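Local coordinates for D-3-phosphoglycerate dehydrogenase (Sulfolobus tokodaii, PDB 2EKL), which binds NAD and probably oxidises D-3-phosphoglycerate with it, as a member of the D-isomer specific 2-hydroxyacid dehydrogenase family, at residues G76-D80 against Y96-S101; T102-V106 against R152-V157; F219-K223 against G249-A253; N230-V235 against D257-N261. One frame throughout, in Å; residues are numbered along the deposited sequence.

Contact 1 of 4, residues G76-D80 against Y96-S101. With NAD (nicotinamide-adenine-dinucleotide), chain B.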
# COMPACT_ATOMS: atom_id res chain seq x y z
N GLY A 76 -21.09 12.96 9.01
CA GLY A 76 -19.83 12.96 8.28
C GLY A 76 -18.66 13.25 9.19
O GLY A 76 -18.83 13.43 10.39
N ILE A 77 -17.46 13.30 8.62
CA ILE A 77 -16.25 13.54 9.40
C ILE A 77 -15.84 15.01 9.42
O ILE A 77 -14.85 15.37 10.04
CB ILE A 77 -15.08 12.70 8.85
CG1 ILE A 77 -14.78 13.11 7.41
CG2 ILE A 77 -15.44 11.22 8.92
CD1 ILE A 77 -13.67 12.32 6.76
N GLY A 78 -16.61 15.85 8.73
CA GLY A 78 -16.30 17.27 8.68
C GLY A 78 -17.54 18.14 8.78
O GLY A 78 -18.65 17.64 8.94
N LEU A 79 -17.36 19.46 8.69
CA LEU A 79 -18.48 20.40 8.79
C LEU A 79 -18.39 21.52 7.76
O LEU A 79 -18.87 22.62 8.00
CB LEU A 79 -18.50 21.02 10.19
CG LEU A 79 -18.64 20.07 11.39
CD1 LEU A 79 -18.48 20.87 12.68
CD2 LEU A 79 -19.98 19.37 11.36
N ASP A 80 -17.79 21.22 6.61
CA ASP A 80 -17.63 22.23 5.56
C ASP A 80 -18.93 22.72 4.93
O ASP A 80 -18.94 23.75 4.26
CB ASP A 80 -16.71 21.69 4.46
CG ASP A 80 -15.32 21.36 4.97
OD1 ASP A 80 -14.73 22.20 5.69
OD2 ASP A 80 -14.81 20.26 4.65
N TYR A 96 -21.31 15.76 14.92
CA TYR A 96 -20.91 14.97 13.77
C TYR A 96 -20.03 13.82 14.25
O TYR A 96 -20.14 13.41 15.40
CB TYR A 96 -20.19 15.84 12.72
CG TYR A 96 -18.87 16.45 13.15
CD1 TYR A 96 -18.80 17.31 14.25
CD2 TYR A 96 -17.70 16.19 12.44
CE1 TYR A 96 -17.59 17.91 14.62
CE2 TYR A 96 -16.49 16.77 12.81
CZ TYR A 96 -16.44 17.63 13.90
OH TYR A 96 -15.25 18.21 14.26
N ALA A 97 -19.15 13.31 13.39
CA ALA A 97 -18.29 12.19 13.78
C ALA A 97 -16.80 12.45 13.59
O ALA A 97 -16.15 11.80 12.77
CB ALA A 97 -18.70 10.94 13.00
N PRO A 98 -16.23 13.39 14.36
CA PRO A 98 -14.80 13.70 14.26
C PRO A 98 -13.88 12.52 14.57
O PRO A 98 -14.05 11.83 15.58
CB PRO A 98 -14.63 14.86 15.24
CG PRO A 98 -15.66 14.57 16.28
CD PRO A 98 -16.86 14.16 15.45
N GLY A 99 -12.91 12.29 13.69
CA GLY A 99 -11.96 11.20 13.88
C GLY A 99 -12.48 9.82 13.53
O GLY A 99 -11.75 8.84 13.63
N ALA A 100 -13.74 9.73 13.10
CA ALA A 100 -14.36 8.46 12.77
C ALA A 100 -13.68 7.61 11.69
O ALA A 100 -13.86 6.39 11.66
CB ALA A 100 -15.81 8.69 12.37
N SER A 101 -12.90 8.23 10.81
CA SER A 101 -12.27 7.48 9.74
C SER A 101 -10.74 7.39 9.82
O SER A 101 -10.10 6.93 8.87
CB SER A 101 -12.65 8.09 8.39
OG SER A 101 -12.01 9.34 8.19
PA NAD B . -6.13 16.44 13.22
O1A NAD B . -6.07 15.36 14.22
O2A NAD B . -6.90 17.69 13.62
O5B NAD B . -4.62 16.80 12.83
C5B NAD B . -4.37 17.85 11.91
C4B NAD B . -2.88 18.41 12.35
O4B NAD B . -2.30 19.20 11.30
C3B NAD B . -2.96 19.17 13.71
O3B NAD B . -2.02 18.65 14.66
C2B NAD B . -2.76 20.62 13.28
O2B NAD B . -2.25 21.53 14.23
C1B NAD B . -1.92 20.38 12.08
N9A NAD B . -1.77 21.57 11.19
C8A NAD B . -2.70 22.51 10.77
N7A NAD B . -2.10 23.42 9.96
C5A NAD B . -0.79 23.08 9.86
C6A NAD B . 0.36 23.62 9.16
N6A NAD B . 0.25 24.71 8.42
N1A NAD B . 1.64 22.98 9.28
C2A NAD B . 1.81 21.80 10.08
N3A NAD B . 0.69 21.27 10.75
C4A NAD B . -0.57 21.90 10.64
O3 NAD B . -6.83 15.90 11.88
PN NAD B . -6.83 14.42 11.23
O1N NAD B . -5.54 13.76 11.51
O2N NAD B . -8.04 13.76 11.80
O5D NAD B . -7.08 14.84 9.73
C5D NAD B . -6.00 15.30 8.95
C4D NAD B . -6.45 15.68 7.55
O4D NAD B . -6.94 14.56 6.83
C3D NAD B . -7.58 16.74 7.46
O3D NAD B . -7.31 17.69 6.41
C2D NAD B . -8.80 15.93 7.25
O2D NAD B . -9.91 16.70 6.82
C1D NAD B . -8.21 14.91 6.31
N1N NAD B . -8.95 13.64 6.10
C2N NAD B . -9.11 13.16 4.76
C3N NAD B . -9.81 11.94 4.54
C7N NAD B . -9.97 11.44 3.15
O7N NAD B . -11.12 10.81 2.86
N7N NAD B . -9.06 11.58 2.20
C4N NAD B . -10.36 11.22 5.72
C5N NAD B . -10.20 11.72 7.07
C6N NAD B . -9.49 12.94 7.26
O HOH W 1 -12.81 13.71 11.21

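Contact 2 of 4, residues T102-V106 against R152-V157. With NAD (nicotinamide-adenine-dinucleotide), chain B.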
# COMPACT_ATOMS: atom_id res chain seq x y z
N THR A 102 -10.17 7.81 10.94
CA THR A 102 -8.72 7.81 11.11
C THR A 102 -7.96 6.61 10.54
O THR A 102 -7.12 6.79 9.65
CB THR A 102 -8.34 7.96 12.60
OG1 THR A 102 -8.87 9.19 13.11
CG2 THR A 102 -6.82 7.97 12.76
N ASP A 103 -8.24 5.40 11.02
CA ASP A 103 -7.50 4.24 10.53
C ASP A 103 -7.65 3.97 9.04
O ASP A 103 -6.72 3.50 8.39
CB ASP A 103 -7.86 2.98 11.33
CG ASP A 103 -7.34 3.02 12.76
OD1 ASP A 103 -6.29 3.66 13.02
OD2 ASP A 103 -7.98 2.40 13.64
N SER A 104 -8.83 4.25 8.49
CA SER A 104 -9.03 4.04 7.07
C SER A 104 -8.20 5.03 6.26
O SER A 104 -7.64 4.69 5.22
CB SER A 104 -10.51 4.16 6.72
OG SER A 104 -11.22 3.02 7.18
N ALA A 105 -8.10 6.27 6.75
CA ALA A 105 -7.31 7.29 6.05
C ALA A 105 -5.82 6.96 6.18
O ALA A 105 -5.05 7.14 5.23
CB ALA A 105 -7.61 8.68 6.63
N VAL A 106 -5.42 6.48 7.35
CA VAL A 106 -4.03 6.10 7.60
C VAL A 106 -3.60 4.99 6.64
O VAL A 106 -2.53 5.04 6.04
CB VAL A 106 -3.85 5.57 9.05
CG1 VAL A 106 -2.49 4.89 9.19
CG2 VAL A 106 -3.98 6.71 10.05
N ARG A 152 -4.26 13.03 14.50
CA ARG A 152 -4.76 11.66 14.58
C ARG A 152 -4.15 10.76 13.51
O ARG A 152 -3.58 9.71 13.81
CB ARG A 152 -6.28 11.63 14.41
CG ARG A 152 -7.08 12.49 15.37
CD ARG A 152 -8.55 12.11 15.28
NE ARG A 152 -9.43 13.01 16.04
CZ ARG A 152 -9.86 14.18 15.58
NH1 ARG A 152 -9.52 14.61 14.37
NH2 ARG A 152 -10.66 14.93 16.34
N ILE A 153 -4.29 11.18 12.26
CA ILE A 153 -3.78 10.41 11.13
C ILE A 153 -2.26 10.48 10.99
O ILE A 153 -1.60 9.45 10.84
CB ILE A 153 -4.44 10.88 9.82
CG1 ILE A 153 -5.95 10.61 9.89
CG2 ILE A 153 -3.83 10.16 8.62
CD1 ILE A 153 -6.74 11.25 8.78
N GLY A 154 -1.71 11.69 11.07
CA GLY A 154 -0.27 11.84 10.94
C GLY A 154 0.52 10.99 11.93
O GLY A 154 1.53 10.39 11.57
N THR A 155 0.05 10.94 13.17
CA THR A 155 0.74 10.15 14.18
C THR A 155 0.79 8.67 13.82
O THR A 155 1.84 8.04 13.93
CB THR A 155 0.08 10.31 15.57
OG1 THR A 155 0.17 11.68 15.98
CG2 THR A 155 0.78 9.43 16.60
N LYS A 156 -0.34 8.12 13.40
CA LYS A 156 -0.38 6.70 13.05
C LYS A 156 0.43 6.36 11.80
O LYS A 156 1.02 5.29 11.71
CB LYS A 156 -1.83 6.24 12.91
CG LYS A 156 -2.54 6.16 14.26
CD LYS A 156 -3.95 5.61 14.14
CE LYS A 156 -4.56 5.40 15.52
NZ LYS A 156 -5.93 4.82 15.47
N VAL A 157 0.46 7.27 10.83
CA VAL A 157 1.23 7.03 9.62
C VAL A 157 2.70 6.95 10.05
O VAL A 157 3.48 6.15 9.53
CB VAL A 157 1.03 8.19 8.59
CG1 VAL A 157 2.06 8.09 7.47
CG2 VAL A 157 -0.38 8.11 7.99
PA NAD B . -6.13 16.44 13.22
O1A NAD B . -6.07 15.36 14.22
O2A NAD B . -6.90 17.69 13.62
O5B NAD B . -4.62 16.80 12.83
C5B NAD B . -4.37 17.85 11.91
C4B NAD B . -2.88 18.41 12.35
O4B NAD B . -2.30 19.20 11.30
C3B NAD B . -2.96 19.17 13.71
O3B NAD B . -2.02 18.65 14.66
C2B NAD B . -2.76 20.62 13.28
O2B NAD B . -2.25 21.53 14.23
C1B NAD B . -1.92 20.38 12.08
N9A NAD B . -1.77 21.57 11.19
C8A NAD B . -2.70 22.51 10.77
N7A NAD B . -2.10 23.42 9.96
C5A NAD B . -0.79 23.08 9.86
C6A NAD B . 0.36 23.62 9.16
N6A NAD B . 0.25 24.71 8.42
N1A NAD B . 1.64 22.98 9.28
C2A NAD B . 1.81 21.80 10.08
N3A NAD B . 0.69 21.27 10.75
C4A NAD B . -0.57 21.90 10.64
O3 NAD B . -6.83 15.90 11.88
PN NAD B . -6.83 14.42 11.23
O1N NAD B . -5.54 13.76 11.51
O2N NAD B . -8.04 13.76 11.80
O5D NAD B . -7.08 14.84 9.73
C5D NAD B . -6.00 15.30 8.95
C4D NAD B . -6.45 15.68 7.55
O4D NAD B . -6.94 14.56 6.83
C3D NAD B . -7.58 16.74 7.46
O3D NAD B . -7.31 17.69 6.41
C2D NAD B . -8.80 15.93 7.25
O2D NAD B . -9.91 16.70 6.82
C1D NAD B . -8.21 14.91 6.31
N1N NAD B . -8.95 13.64 6.10
C2N NAD B . -9.11 13.16 4.76
C3N NAD B . -9.81 11.94 4.54
C7N NAD B . -9.97 11.44 3.15
O7N NAD B . -11.12 10.81 2.86
N7N NAD B . -9.06 11.58 2.20
C4N NAD B . -10.36 11.22 5.72
C5N NAD B . -10.20 11.72 7.07
C6N NAD B . -9.49 12.94 7.26
O HOH W 2 -6.87 1.57 15.87

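Contact 3 of 4, residues F219-K223 against G249-A253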
# COMPACT_ATOMS: atom_id res chain seq x y z
N PHE A 219 8.99 23.60 -2.12
CA PHE A 219 9.35 22.68 -3.20
C PHE A 219 10.84 22.80 -3.50
O PHE A 219 11.51 21.80 -3.79
CB PHE A 219 8.55 22.99 -4.47
CG PHE A 219 7.22 22.30 -4.55
CD1 PHE A 219 7.15 20.92 -4.78
CD2 PHE A 219 6.04 23.00 -4.37
CE1 PHE A 219 5.93 20.27 -4.84
CE2 PHE A 219 4.80 22.35 -4.43
CZ PHE A 219 4.75 20.98 -4.66
N GLU A 220 11.37 24.01 -3.44
CA GLU A 220 12.78 24.23 -3.72
C GLU A 220 13.67 23.58 -2.65
O GLU A 220 14.75 23.07 -2.95
CB GLU A 220 13.07 25.74 -3.79
CG GLU A 220 14.43 26.09 -4.39
CD GLU A 220 14.63 25.52 -5.78
OE1 GLU A 220 13.70 25.61 -6.61
OE2 GLU A 220 15.72 24.98 -6.05
N LEU A 221 13.20 23.58 -1.41
CA LEU A 221 13.94 23.00 -0.30
C LEU A 221 13.97 21.47 -0.33
O LEU A 221 14.87 20.85 0.24
CB LEU A 221 13.33 23.44 1.04
CG LEU A 221 13.68 24.83 1.58
CD1 LEU A 221 12.68 25.22 2.67
CD2 LEU A 221 15.10 24.82 2.13
N MET A 222 12.99 20.87 -1.00
CA MET A 222 12.90 19.42 -1.06
C MET A 222 14.08 18.70 -1.68
O MET A 222 14.85 19.27 -2.45
CB MET A 222 11.62 19.01 -1.80
CG MET A 222 10.35 19.35 -1.07
SD MET A 222 8.93 18.92 -2.08
CE MET A 222 7.63 19.80 -1.23
N LYS A 223 14.22 17.42 -1.32
CA LYS A 223 15.28 16.60 -1.85
C LYS A 223 14.89 16.19 -3.26
O LYS A 223 13.70 16.19 -3.61
CB LYS A 223 15.47 15.32 -1.02
CG LYS A 223 15.96 15.54 0.40
CD LYS A 223 16.29 14.21 1.08
CE LYS A 223 17.42 13.48 0.36
NZ LYS A 223 17.82 12.20 1.03
N GLY A 249 11.31 17.29 -13.21
CA GLY A 249 11.87 15.99 -12.89
C GLY A 249 12.30 15.85 -11.44
O GLY A 249 12.86 14.82 -11.05
N LYS A 250 12.03 16.87 -10.63
CA LYS A 250 12.43 16.82 -9.23
C LYS A 250 11.55 15.89 -8.39
O LYS A 250 12.06 15.12 -7.57
CB LYS A 250 12.41 18.21 -8.60
CG LYS A 250 12.96 18.21 -7.17
CD LYS A 250 13.14 19.60 -6.61
CE LYS A 250 13.82 19.54 -5.25
NZ LYS A 250 14.02 20.89 -4.66
N VAL A 251 10.24 15.99 -8.58
CA VAL A 251 9.31 15.15 -7.82
C VAL A 251 9.17 13.80 -8.51
O VAL A 251 8.78 13.72 -9.67
CB VAL A 251 7.92 15.83 -7.73
CG1 VAL A 251 6.93 14.92 -7.01
CG2 VAL A 251 8.04 17.17 -7.00
N TYR A 252 9.52 12.74 -7.79
CA TYR A 252 9.44 11.39 -8.34
C TYR A 252 7.98 11.01 -8.55
O TYR A 252 7.62 10.40 -9.57
CB TYR A 252 10.08 10.39 -7.36
CG TYR A 252 10.11 8.97 -7.87
CD1 TYR A 252 11.06 8.55 -8.80
CD2 TYR A 252 9.18 8.03 -7.41
CE1 TYR A 252 11.09 7.24 -9.27
CE2 TYR A 252 9.19 6.71 -7.88
CZ TYR A 252 10.15 6.33 -8.80
OH TYR A 252 10.19 5.03 -9.26
N ALA A 253 7.13 11.39 -7.60
CA ALA A 253 5.71 11.09 -7.70
C ALA A 253 4.88 11.85 -6.68
O ALA A 253 5.37 12.21 -5.61
CB ALA A 253 5.49 9.58 -7.52

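Contact 4 of 4, residues N230-V235 against D257-N261. With NAD (nicotinamide-adenine-dinucleotide), chain B.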
# COMPACT_ATOMS: atom_id res chain seq x y z
N ASN A 230 -0.55 12.84 -0.28
CA ASN A 230 -1.52 13.75 0.30
C ASN A 230 -2.91 13.13 0.43
O ASN A 230 -3.57 12.85 -0.56
CB ASN A 230 -1.60 15.03 -0.55
CG ASN A 230 -2.48 16.10 0.08
OD1 ASN A 230 -3.02 15.93 1.18
ND2 ASN A 230 -2.63 17.23 -0.61
N THR A 231 -3.34 12.91 1.67
CA THR A 231 -4.68 12.38 1.91
C THR A 231 -5.44 13.35 2.81
O THR A 231 -6.48 13.01 3.36
CB THR A 231 -4.66 11.00 2.60
OG1 THR A 231 -3.92 11.08 3.82
CG2 THR A 231 -4.03 9.96 1.68
N SER A 232 -4.92 14.57 2.94
CA SER A 232 -5.55 15.58 3.78
C SER A 232 -6.42 16.53 2.96
O SER A 232 -7.62 16.30 2.79
CB SER A 232 -4.49 16.35 4.58
OG SER A 232 -3.56 17.01 3.75
N ARG A 233 -5.82 17.61 2.46
CA ARG A 233 -6.55 18.58 1.64
C ARG A 233 -5.72 19.03 0.45
O ARG A 233 -4.52 19.29 0.57
CB ARG A 233 -6.94 19.82 2.46
CG ARG A 233 -8.13 19.61 3.38
CD ARG A 233 -8.83 20.94 3.63
NE ARG A 233 -10.02 20.80 4.46
CZ ARG A 233 -10.86 21.79 4.72
NH1 ARG A 233 -10.64 23.00 4.22
NH2 ARG A 233 -11.93 21.58 5.49
N ALA A 234 -6.35 19.13 -0.71
CA ALA A 234 -5.66 19.55 -1.92
C ALA A 234 -5.08 20.96 -1.79
O ALA A 234 -3.96 21.21 -2.22
CB ALA A 234 -6.61 19.48 -3.12
N VAL A 235 -5.84 21.87 -1.18
CA VAL A 235 -5.39 23.25 -1.02
C VAL A 235 -4.11 23.42 -0.20
O VAL A 235 -3.51 24.50 -0.21
CB VAL A 235 -6.50 24.14 -0.40
CG1 VAL A 235 -7.73 24.12 -1.28
CG2 VAL A 235 -6.83 23.68 1.00
N ASP A 257 -5.29 11.42 -2.55
CA ASP A 257 -6.67 10.95 -2.49
C ASP A 257 -7.56 12.18 -2.65
O ASP A 257 -8.79 12.07 -2.71
CB ASP A 257 -6.95 10.28 -1.14
CG ASP A 257 -8.35 9.71 -1.05
OD1 ASP A 257 -8.75 8.96 -1.97
OD2 ASP A 257 -9.05 10.00 -0.06
N VAL A 258 -6.94 13.35 -2.73
CA VAL A 258 -7.68 14.61 -2.87
C VAL A 258 -7.17 15.49 -4.02
O VAL A 258 -5.96 15.64 -4.22
CB VAL A 258 -7.62 15.42 -1.56
CG1 VAL A 258 -8.28 14.64 -0.43
CG2 VAL A 258 -6.17 15.74 -1.21
N PHE A 259 -8.10 16.06 -4.77
CA PHE A 259 -7.75 16.92 -5.89
C PHE A 259 -8.46 18.26 -5.73
O PHE A 259 -9.55 18.33 -5.16
CB PHE A 259 -8.15 16.27 -7.22
CG PHE A 259 -7.03 16.17 -8.21
CD1 PHE A 259 -5.91 15.38 -7.95
CD2 PHE A 259 -7.08 16.87 -9.42
CE1 PHE A 259 -4.86 15.29 -8.86
CE2 PHE A 259 -6.04 16.78 -10.34
CZ PHE A 259 -4.93 15.99 -10.06
N TRP A 260 -7.84 19.32 -6.22
CA TRP A 260 -8.39 20.66 -6.12
C TRP A 260 -9.83 20.67 -6.62
O TRP A 260 -10.70 21.32 -6.03
CB TRP A 260 -7.50 21.63 -6.90
CG TRP A 260 -6.10 21.62 -6.35
CD1 TRP A 260 -5.60 22.42 -5.36
CD2 TRP A 260 -5.05 20.69 -6.68
NE1 TRP A 260 -4.31 22.05 -5.05
CE2 TRP A 260 -3.95 20.99 -5.84
CE3 TRP A 260 -4.94 19.64 -7.59
CZ2 TRP A 260 -2.76 20.27 -5.89
CZ3 TRP A 260 -3.75 18.92 -7.64
CH2 TRP A 260 -2.67 19.24 -6.80
N ASN A 261 -10.07 19.93 -7.70
CA ASN A 261 -11.40 19.78 -8.28
C ASN A 261 -11.54 18.30 -8.63
O ASN A 261 -10.69 17.74 -9.33
CB ASN A 261 -11.54 20.63 -9.55
CG ASN A 261 -11.85 22.09 -9.24
OD1 ASN A 261 -12.92 22.40 -8.70
ND2 ASN A 261 -10.93 22.98 -9.57
PA NAD B . -6.13 16.44 13.22
O1A NAD B . -6.07 15.36 14.22
O2A NAD B . -6.90 17.69 13.62
O5B NAD B . -4.62 16.80 12.83
C5B NAD B . -4.37 17.85 11.91
C4B NAD B . -2.88 18.41 12.35
O4B NAD B . -2.30 19.20 11.30
C3B NAD B . -2.96 19.17 13.71
O3B NAD B . -2.02 18.65 14.66
C2B NAD B . -2.76 20.62 13.28
O2B NAD B . -2.25 21.53 14.23
C1B NAD B . -1.92 20.38 12.08
N9A NAD B . -1.77 21.57 11.19
C8A NAD B . -2.70 22.51 10.77
N7A NAD B . -2.10 23.42 9.96
C5A NAD B . -0.79 23.08 9.86
C6A NAD B . 0.36 23.62 9.16
N6A NAD B . 0.25 24.71 8.42
N1A NAD B . 1.64 22.98 9.28
C2A NAD B . 1.81 21.80 10.08
N3A NAD B . 0.69 21.27 10.75
C4A NAD B . -0.57 21.90 10.64
O3 NAD B . -6.83 15.90 11.88
PN NAD B . -6.83 14.42 11.23
O1N NAD B . -5.54 13.76 11.51
O2N NAD B . -8.04 13.76 11.80
O5D NAD B . -7.08 14.84 9.73
C5D NAD B . -6.00 15.30 8.95
C4D NAD B . -6.45 15.68 7.55
O4D NAD B . -6.94 14.56 6.83
C3D NAD B . -7.58 16.74 7.46
O3D NAD B . -7.31 17.69 6.41
C2D NAD B . -8.80 15.93 7.25
O2D NAD B . -9.91 16.70 6.82
C1D NAD B . -8.21 14.91 6.31
N1N NAD B . -8.95 13.64 6.10
C2N NAD B . -9.11 13.16 4.76
C3N NAD B . -9.81 11.94 4.54
C7N NAD B . -9.97 11.44 3.15
O7N NAD B . -11.12 10.81 2.86
N7N NAD B . -9.06 11.58 2.20
C4N NAD B . -10.36 11.22 5.72
C5N NAD B . -10.20 11.72 7.07
C6N NAD B . -9.49 12.94 7.26

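Contact 1 of 4, residues G76-D80 against Y96-S101
The cleft beside the nicotinamide of NAD is lined here by two loops that follow neighbouring parallel strands, 71-74 and 93-95. The backbones meet at one hydrogen bond, Ala97 N to Gly76 O at 3.0 Å, close to the nearest pair of CA atoms, Ile77 and Ala97, 5.0 Å apart. On one flank of this bond Leu79 lies flat on the Tyr96 ring: Leu79 CG is 3.8 Å from the ring centroid and 5° off its normal, a CH-pi contact, while Gly76 O and Ile77 O sit at the ring edge, with Ile77 O 3.5 Å from Tyr96 CE2. These strands close one side of the five-stranded parallel sheet of the substrate-binding domain, and in this family the loops at the C-terminal ends of such strands face the interdomain cleft. Residues Ala97 to Ala100 form a type II turn, with Gly99 at positive phi and Ala100 N bonded to Ala97 O at 3.2 Å. A water bridges the loops, donating to Ile77 O and accepting from Gly99 N, both at 2.9 Å. Beyond it, Ile77 CD1 reaches Ser101 OG at 3.7 Å, and the two side chains meet the nicotinamide together: NAD C5N is 3.5 Å from Ile77 CD1 and 3.2 Å from Ser101 OG. Helix 289-309 packs behind Ala97 and Ala100.

Contact 2 of 4, residues T102-V106 against R152-V157
Two helix starts cross at -52°, their axes 9.0 Å apart at closest approach, with the pyrophosphate of NAD at the edge of the crossing. Lys156 is fully extended after chi1 (m, then t, t, t), so its chain runs past Thr102 CG2, 4.0 Å from Lys156 CD, and places NZ 2.7 Å from Asp103 OD1 in a salt bridge. Asp103 CB points away from helix 152-163, but its m rotamer swings the carboxylate back to meet the lysine. Between these ends Val106, in t, sets CG2 against Ile153 CG2 (3.7 Å) and CG1 against Val157 CG2 (4.0 Å). Ile153 (m, t) sends CD1 to within 3.5 Å of Ala105 CB. Arg152 starts toward Thr102, whose OG1, hydrogen-bonded to Gly99 O, is in van der Waals contact with Arg152 CD at 3.7 Å; its guanidinium then leads away to NAD, where Arg152 NH1 donates to NAD O2N at 3.1 Å. At the start of helix 152-163, a Rossmann-type dinucleotide-binding helix, Arg152 N donates to NAD O1A and Ile153 N to NAD O1N, each 3.0 Å. Apolar contacts and one ion pair thus join the helices, while the amides donate hydrogen bonds to the pyrophosphate and the Arg152 guanidinium adds a positive charge beside it.

Contact 3 of 4, residues F219-K223 against G249-A253
This is a lysine-to-carbonyl contact at the periphery of the NAD-binding domain, about 13 Å from the cofactor at the Met222 side chain, where the end of helix 216-221 meets the turn leading into strand 251-256. Lys250 carries most of it. All four of its chi angles are t, so the extended chain lays NZ among the carbonyls of the helix terminus: it donates to Phe219 O at 2.8 Å and, weakly, to Met222 O at 2.9 Å. Its CE also packs 4.1 Å from Met222 CB. A positive charge thus sits where C-terminal carbonyls gather. Deeper in, Val251 CG2 lies 4.3 Å from Phe219 CE1, and the Phe219 ring meets that of Tyr245 from helix 239-247. Gly249 ends that helix in a Schellman motif, its positive phi turning the chain toward the strand. Helix 216-221 leads into strand 226-230, which with helix 239-247 and the parallel neighbouring strand 251-256 makes a beta-alpha-beta crossover of a Rossmann fold.

Contact 4 of 4, residues N230-V235 against D257-N261
Ala234 overlaps the indole of Trp260: its CB stands 3.8 Å from the centroid of the five-membered ring, 7° off the normal, a CH-pi contact over the face. The two loops leave the C-terminal ends of parallel strands 226-230 and 251-256 of the Rossmann domain, where the nicotinamide end of NAD is held. The strand pairing ends with Asp257 N donating to Asn230 O at 3.0 Å. Val258 CG2 then wedges under the first loop, 3.4 Å from Ala234 N and 4.2 Å from Ala234 CB. Asn230 folds that loop around itself: OD1 accepts from Ser232 N at 2.9 Å, an Asx turn, and from Ser232 OG at 2.8 Å, while ND2 donates to Arg233 O at 3.0 Å. Thr281, Ile284 and Gly285 bond to the Asp257 carboxylate, and Val237 O accepts from Trp260 NE1. Both loops recognise the carboxamide, whose NAD N7N donates to Thr231 O at 3.2 Å and to Asp257 OD2 at 2.8 Å.

How the contacts relate
Contact 1 comes first along the chain, in loops that follow strands 71-74 and 93-95 of the five-stranded parallel sheet; contact 2 follows, pairing helix 102-118, which begins directly after Ser101, with the Rossmann helix 152-163. Contacts 3 and 4 alternate in sequence at opposite ends of strands 226-230 and 251-256 in the seven-stranded parallel sheet, their centres 18 Å apart. Contacts 1, 2 and 4, with centres 14 to 16 Å from one another, all touch NAD along its nicotinamide and pyrophosphate part. Contact 3 touches neither contact 1 nor contact 2, its centre about 32 and 24 Å from theirs. Asp80 OD1 and Arg233 NH2 form a 2.9 Å salt bridge between contacts 1 and 4, linking the two domains across the cofactor cleft.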